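Local coordinates for PILI retraction protein PILT (Thermus thermophilus, PDB 5FL3) that probably hydrolyses ATP to drive pilus retraction, as a nucleotide-binding ATPase of the type II/IV secretion family, at residues 22-27 with 35-40; 88-93 with 103-108. All coordinates share one frame; numbering follows the deposited sequence.

Interaction 1 (22-27 with 35-40); sequences ARASDI and PTVRID
R38 lies alongside D26 on one face of a β-hairpin, both side chains pointing the same way. Its CB rests 3.7 Å from CB of D26. With CG anti to the backbone N (chi1 169°), the chain runs past the S25 hydroxyl, CG to OG 3.4 Å, and CD reaches OD1 of D26 at 3.3 Å. S25 lines the ADP pocket; its OG is within hydrogen-bonding distance of both R38 O and D26 OD1, the single proton assigned to neither. A bend at chi3 (-105°) carries NE to G41 O, leaving it 4.6 Å from OD1 of D26, near but not in contact; the guanidinium and carboxylate planes stand 82° apart. In the backbone, R38 N donates almost straight to D26 O (2.8 Å), and S25 N bonds to R38 O (2.9 Å). R23 grips D40 end-on, NH1 to OD1 at 2.7 Å and NH2 to OD2, both on the syn side, while CG2 of I39 lies over one guanidinium face. A water links R23 O to D40 N. R23 closes a Schellman motif after helix 11-21, so the salt bridge ties that exit to the end of strand 36-39. M19 of this helix covers I27 and V37, L43 of strand 42-45 flanks R38, and, on the edge away from 35-40, the I27 backbone bonds to that of M105 in strand 100-108.

Interaction 2 (88-93 with 103-108); sequences ARFRCN and LVMRVV
The carbonyl oxygen of R91 accepts a hydrogen bond from R106 N (2.8 Å, 174°) and is also approached by the CA-H of M105 in a weaker CA-H...O contact. R91 N closes this antiparallel hydrogen-bonded pair on R106 O. On the face bearing the two arginines, NH2 of R106 lies against the aliphatic part of R91, 3.3 Å from CG. Their like charges do not touch: R91 NE forms a salt bridge with D79, whereas R106 NH1 bonds to I172 O and E173. The opposite face is apolar. A bend in M105 (chi3 55°) puts CE over one face of the F90 ring, 4.0 Å from its centroid and offset toward the rim, in a CH-π contact within a Met-aromatic pair. The same methyl meets SG of C92 at 3.6 Å, and CG2 of V107 approaches CE1 of F90 at 3.6 Å. An alanine at F90 would probably leave the M105 methyl without its aromatic platform and open a gap beside V107. This hairpin joins two inner strands of the antiparallel sheet; strand 78-84 borders it through Y82 and F80, strand 26-30 pairs along its other edge, and helix 11-21 covers F90 and M105 with V20 and L16.

How the interactions relate
Interactions 1 and 2, their centres 11 Å apart, join in one antiparallel sheet where strand 26-30 pairs with strand 100-108: I27 N lies 2.8 Å from M105 O and S25 O lies 3.1 Å from V107 N, both probable hydrogen bonds. The apolar layers also join, CD1 of I27 lying 3.9 Å from CE1 of F90. One sheet thus carries both a hydrophobic layer and residues near the nucleotide. Interaction 1 reaches the nucleotide more closely. S25, part of the ADP pocket, has its side chain about 4 Å from the bound ADP, and the side chain of D40 is about 4 Å from that of the ADP-binding R287, whereas the R106 side chain in interaction 2 stays about 8 Å from ADP.

Interaction 1 (22-27 with 35-40)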
loop_
_atom_site.group_PDB
_atom_site.type_symbol
_atom_site.label_atom_id
_atom_site.label_comp_id
_atom_site.label_asym_id
_atom_site.label_seq_id
_atom_site.Cartn_x
_atom_site.Cartn_y
_atom_site.Cartn_z
ATOM N N ALA A 22 9.503 9.269 16.932
ATOM C CA ALA A 22 8.370 10.142 16.641
ATOM C C ALA A 22 7.441 9.581 15.553
ATOM O O ALA A 22 6.486 10.244 15.165
ATOM C CB ALA A 22 8.869 11.523 16.232
ATOM N N ARG A 23 7.738 8.375 15.068
ATOM C CA ARG A 23 6.972 7.686 14.012
ATOM C C ARG A 23 7.156 8.276 12.611
ATOM O O ARG A 23 6.241 8.245 11.777
ATOM C CB ARG A 23 5.480 7.646 14.350
ATOM C CG ARG A 23 5.117 6.616 15.415
ATOM C CD ARG A 23 3.640 6.669 15.704
ATOM N NE ARG A 23 3.207 8.042 15.945
ATOM C CZ ARG A 23 2.343 8.696 15.176
ATOM N NH1 ARG A 23 1.810 8.093 14.116
ATOM N NH2 ARG A 23 2.004 9.948 15.473
ATOM N N ALA A 24 8.354 8.781 12.341
ATOM C CA ALA A 24 8.650 9.294 11.010
ATOM C C ALA A 24 8.681 8.159 10.015
ATOM O O ALA A 24 9.423 7.203 10.191
ATOM C CB ALA A 24 9.981 10.038 10.987
ATOM N N SER A 25 7.888 8.288 8.958
ATOM C CA SER A 25 7.959 7.384 7.833
ATOM C C SER A 25 9.085 7.789 6.879
ATOM O O SER A 25 9.692 6.943 6.216
ATOM C CB SER A 25 6.629 7.372 7.105
ATOM O OG SER A 25 6.266 8.691 6.792
ATOM N N ASP A 26 9.362 9.089 6.825
ATOM C CA ASP A 26 10.309 9.644 5.862
ATOM C C ASP A 26 11.069 10.801 6.489
ATOM O O ASP A 26 10.483 11.626 7.211
ATOM C CB ASP A 26 9.593 10.127 4.590
ATOM C CG ASP A 26 8.760 9.036 3.923
ATOM O OD1 ASP A 26 7.555 8.890 4.252
ATOM O OD2 ASP A 26 9.319 8.332 3.056
ATOM N N ILE A 27 12.367 10.848 6.216
ATOM C CA ILE A 27 13.217 11.934 6.673
ATOM C C ILE A 27 13.810 12.696 5.486
ATOM O O ILE A 27 14.471 12.118 4.612
ATOM C CB ILE A 27 14.357 11.414 7.580
ATOM C CG1 ILE A 27 13.784 10.715 8.817
ATOM C CG2 ILE A 27 15.287 12.553 7.986
ATOM C CD1 ILE A 27 14.770 9.814 9.490
ATOM N N PRO A 35 15.909 19.956 9.286
ATOM C CA PRO A 35 15.550 18.536 9.202
ATOM C C PRO A 35 14.035 18.368 9.291
ATOM O O PRO A 35 13.411 18.864 10.218
ATOM C CB PRO A 35 16.261 17.923 10.411
ATOM C CG PRO A 35 17.454 18.787 10.604
ATOM C CD PRO A 35 16.974 20.193 10.280
ATOM N N THR A 36 13.453 17.698 8.306
ATOM C CA THR A 36 12.005 17.661 8.148
ATOM C C THR A 36 11.524 16.223 8.116
ATOM O O THR A 36 12.116 15.368 7.444
ATOM C CB THR A 36 11.574 18.396 6.868
ATOM O OG1 THR A 36 11.887 19.795 6.998
ATOM C CG2 THR A 36 10.064 18.200 6.580
ATOM N N VAL A 37 10.465 15.931 8.858
ATOM C CA VAL A 37 9.998 14.566 8.864
ATOM C C VAL A 37 8.602 14.491 8.279
ATOM O O VAL A 37 7.824 15.452 8.335
ATOM C CB VAL A 37 10.006 13.959 10.279
ATOM C CG1 VAL A 37 11.420 13.974 10.861
ATOM C CG2 VAL A 37 9.041 14.708 11.168
ATOM N N ARG A 38 8.311 13.344 7.686
ATOM C CA ARG A 38 6.959 13.012 7.310
ATOM C C ARG A 38 6.372 12.102 8.400
ATOM O O ARG A 38 6.885 11.003 8.638
ATOM C CB ARG A 38 6.967 12.357 5.936
ATOM C CG ARG A 38 5.688 11.734 5.515
ATOM C CD ARG A 38 5.688 11.542 4.017
ATOM N NE ARG A 38 4.826 12.539 3.415
ATOM C CZ ARG A 38 5.171 13.387 2.458
ATOM N NH1 ARG A 38 6.380 13.376 1.920
ATOM N NH2 ARG A 38 4.267 14.236 2.032
ATOM N N ILE A 39 5.339 12.594 9.092
ATOM C CA ILE A 39 4.603 11.834 10.113
ATOM C C ILE A 39 3.119 11.854 9.805
ATOM O O ILE A 39 2.571 12.910 9.495
ATOM C CB ILE A 39 4.787 12.406 11.539
ATOM C CG1 ILE A 39 6.254 12.383 11.961
ATOM C CG2 ILE A 39 3.939 11.638 12.538
ATOM C CD1 ILE A 39 6.541 13.230 13.211
ATOM N N ASP A 40 2.471 10.695 9.903
ATOM C CA ASP A 40 1.059 10.540 9.528
ATOM C C ASP A 40 0.735 11.225 8.199
ATOM O O ASP A 40 -0.305 11.874 8.074
ATOM C CB ASP A 40 0.130 11.087 10.629
ATOM C CG ASP A 40 0.289 10.349 11.956
ATOM O OD1 ASP A 40 0.511 9.113 11.926
ATOM O OD2 ASP A 40 0.213 11.014 13.023
HETATM O O HOH W 1 4.087 8.168 10.389
#

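Interaction 2 (88-93 with 103-108)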
loop_
_atom_site.group_PDB
_atom_site.type_symbol
_atom_site.label_atom_id
_atom_site.label_comp_id
_atom_site.label_asym_id
_atom_site.label_seq_id
_atom_site.Cartn_x
_atom_site.Cartn_y
_atom_site.Cartn_z
ATOM N N ALA A 88 16.359 1.211 13.522
ATOM C CA ALA A 88 15.628 1.207 12.270
ATOM C C ALA A 88 16.514 0.788 11.122
ATOM O O ALA A 88 17.751 0.843 11.213
ATOM C CB ALA A 88 15.051 2.572 11.990
ATOM N N ARG A 89 15.857 0.371 10.044
ATOM C CA ARG A 89 16.481 0.191 8.739
ATOM C C ARG A 89 15.951 1.256 7.805
ATOM O O ARG A 89 14.730 1.503 7.767
ATOM C CB ARG A 89 16.197 -1.192 8.160
ATOM C CG ARG A 89 16.560 -2.357 9.060
ATOM C CD ARG A 89 16.941 -3.559 8.222
ATOM N NE ARG A 89 17.063 -4.776 9.018
ATOM C CZ ARG A 89 17.427 -5.960 8.525
ATOM N NH1 ARG A 89 17.725 -6.092 7.229
ATOM N NH2 ARG A 89 17.505 -7.017 9.328
ATOM N N PHE A 90 16.872 1.870 7.058
ATOM C CA PHE A 90 16.575 2.948 6.115
ATOM C C PHE A 90 16.997 2.578 4.710
ATOM O O PHE A 90 18.033 1.957 4.512
ATOM C CB PHE A 90 17.296 4.253 6.499
ATOM C CG PHE A 90 17.015 4.740 7.897
ATOM C CD1 PHE A 90 15.929 5.577 8.155
ATOM C CD2 PHE A 90 17.846 4.380 8.952
ATOM C CE1 PHE A 90 15.664 6.043 9.452
ATOM C CE2 PHE A 90 17.588 4.834 10.259
ATOM C CZ PHE A 90 16.492 5.666 10.504
ATOM N N ARG A 91 16.201 2.972 3.724
ATOM C CA ARG A 91 16.710 3.096 2.372
ATOM C C ARG A 91 16.893 4.591 2.139
ATOM O O ARG A 91 16.052 5.390 2.532
ATOM C CB ARG A 91 15.771 2.467 1.336
ATOM C CG ARG A 91 15.853 0.944 1.240
ATOM C CD ARG A 91 15.951 0.475 -0.216
ATOM N NE ARG A 91 17.267 0.761 -0.787
ATOM C CZ ARG A 91 18.252 -0.129 -0.925
ATOM N NH1 ARG A 91 18.069 -1.390 -0.562
ATOM N NH2 ARG A 91 19.423 0.243 -1.445
ATOM N N CYS A 92 18.006 4.967 1.527
ATOM C CA CYS A 92 18.386 6.369 1.437
ATOM C C CYS A 92 18.650 6.791 0.009
ATOM O O CYS A 92 19.314 6.089 -0.752
ATOM C CB CYS A 92 19.632 6.648 2.292
ATOM S SG CYS A 92 19.466 6.062 3.984
ATOM N N ASN A 93 18.128 7.956 -0.341
ATOM C CA ASN A 93 18.389 8.524 -1.633
ATOM C C ASN A 93 19.139 9.823 -1.506
ATOM O O ASN A 93 18.608 10.831 -1.053
ATOM C CB ASN A 93 17.093 8.714 -2.404
ATOM C CG ASN A 93 16.785 7.532 -3.271
ATOM O OD1 ASN A 93 17.268 7.437 -4.410
ATOM N ND2 ASN A 93 16.004 6.595 -2.732
ATOM N N LEU A 103 19.197 14.602 0.900
ATOM C CA LEU A 103 19.095 13.266 1.444
ATOM C C LEU A 103 17.653 12.957 1.798
ATOM O O LEU A 103 16.982 13.734 2.490
ATOM C CB LEU A 103 19.991 13.137 2.670
ATOM C CG LEU A 103 20.600 11.782 3.024
ATOM C CD1 LEU A 103 21.366 11.244 1.844
ATOM C CD2 LEU A 103 21.503 11.903 4.255
ATOM N N VAL A 104 17.151 11.840 1.291
ATOM C CA VAL A 104 15.817 11.402 1.661
ATOM C C VAL A 104 15.916 9.986 2.180
ATOM O O VAL A 104 16.345 9.084 1.468
ATOM C CB VAL A 104 14.815 11.464 0.492
ATOM C CG1 VAL A 104 13.473 10.935 0.957
ATOM C CG2 VAL A 104 14.668 12.894 -0.012
ATOM N N MET A 105 15.539 9.806 3.438
ATOM C CA MET A 105 15.653 8.520 4.092
ATOM C C MET A 105 14.271 7.952 4.367
ATOM O O MET A 105 13.427 8.643 4.955
ATOM C CB MET A 105 16.435 8.674 5.383
ATOM C CG MET A 105 17.666 9.512 5.195
ATOM S SD MET A 105 18.648 9.605 6.691
ATOM C CE MET A 105 18.921 7.870 7.050
ATOM N N ARG A 106 14.027 6.716 3.930
ATOM C CA ARG A 106 12.763 6.035 4.247
ATOM C C ARG A 106 12.954 4.944 5.307
ATOM O O ARG A 106 13.867 4.117 5.208
ATOM C CB ARG A 106 12.151 5.430 2.985
ATOM C CG ARG A 106 10.861 4.667 3.233
ATOM C CD ARG A 106 10.312 4.128 1.924
ATOM N NE ARG A 106 11.352 3.398 1.199
ATOM C CZ ARG A 106 11.644 2.114 1.399
ATOM N NH1 ARG A 106 10.962 1.412 2.303
ATOM N NH2 ARG A 106 12.616 1.534 0.701
ATOM N N VAL A 107 12.107 4.934 6.327
ATOM C CA VAL A 107 12.211 3.873 7.324
ATOM C C VAL A 107 11.561 2.587 6.818
ATOM O O VAL A 107 10.410 2.603 6.421
ATOM C CB VAL A 107 11.560 4.269 8.658
ATOM C CG1 VAL A 107 11.779 3.163 9.715
ATOM C CG2 VAL A 107 12.100 5.616 9.137
ATOM N N VAL A 108 12.313 1.488 6.802
ATOM C CA VAL A 108 11.769 0.164 6.482
ATOM C C VAL A 108 11.325 -0.448 7.799
ATOM O O VAL A 108 12.170 -0.819 8.607
ATOM C CB VAL A 108 12.827 -0.764 5.801
ATOM C CG1 VAL A 108 12.175 -1.996 5.194
ATOM C CG2 VAL A 108 13.638 -0.005 4.744
#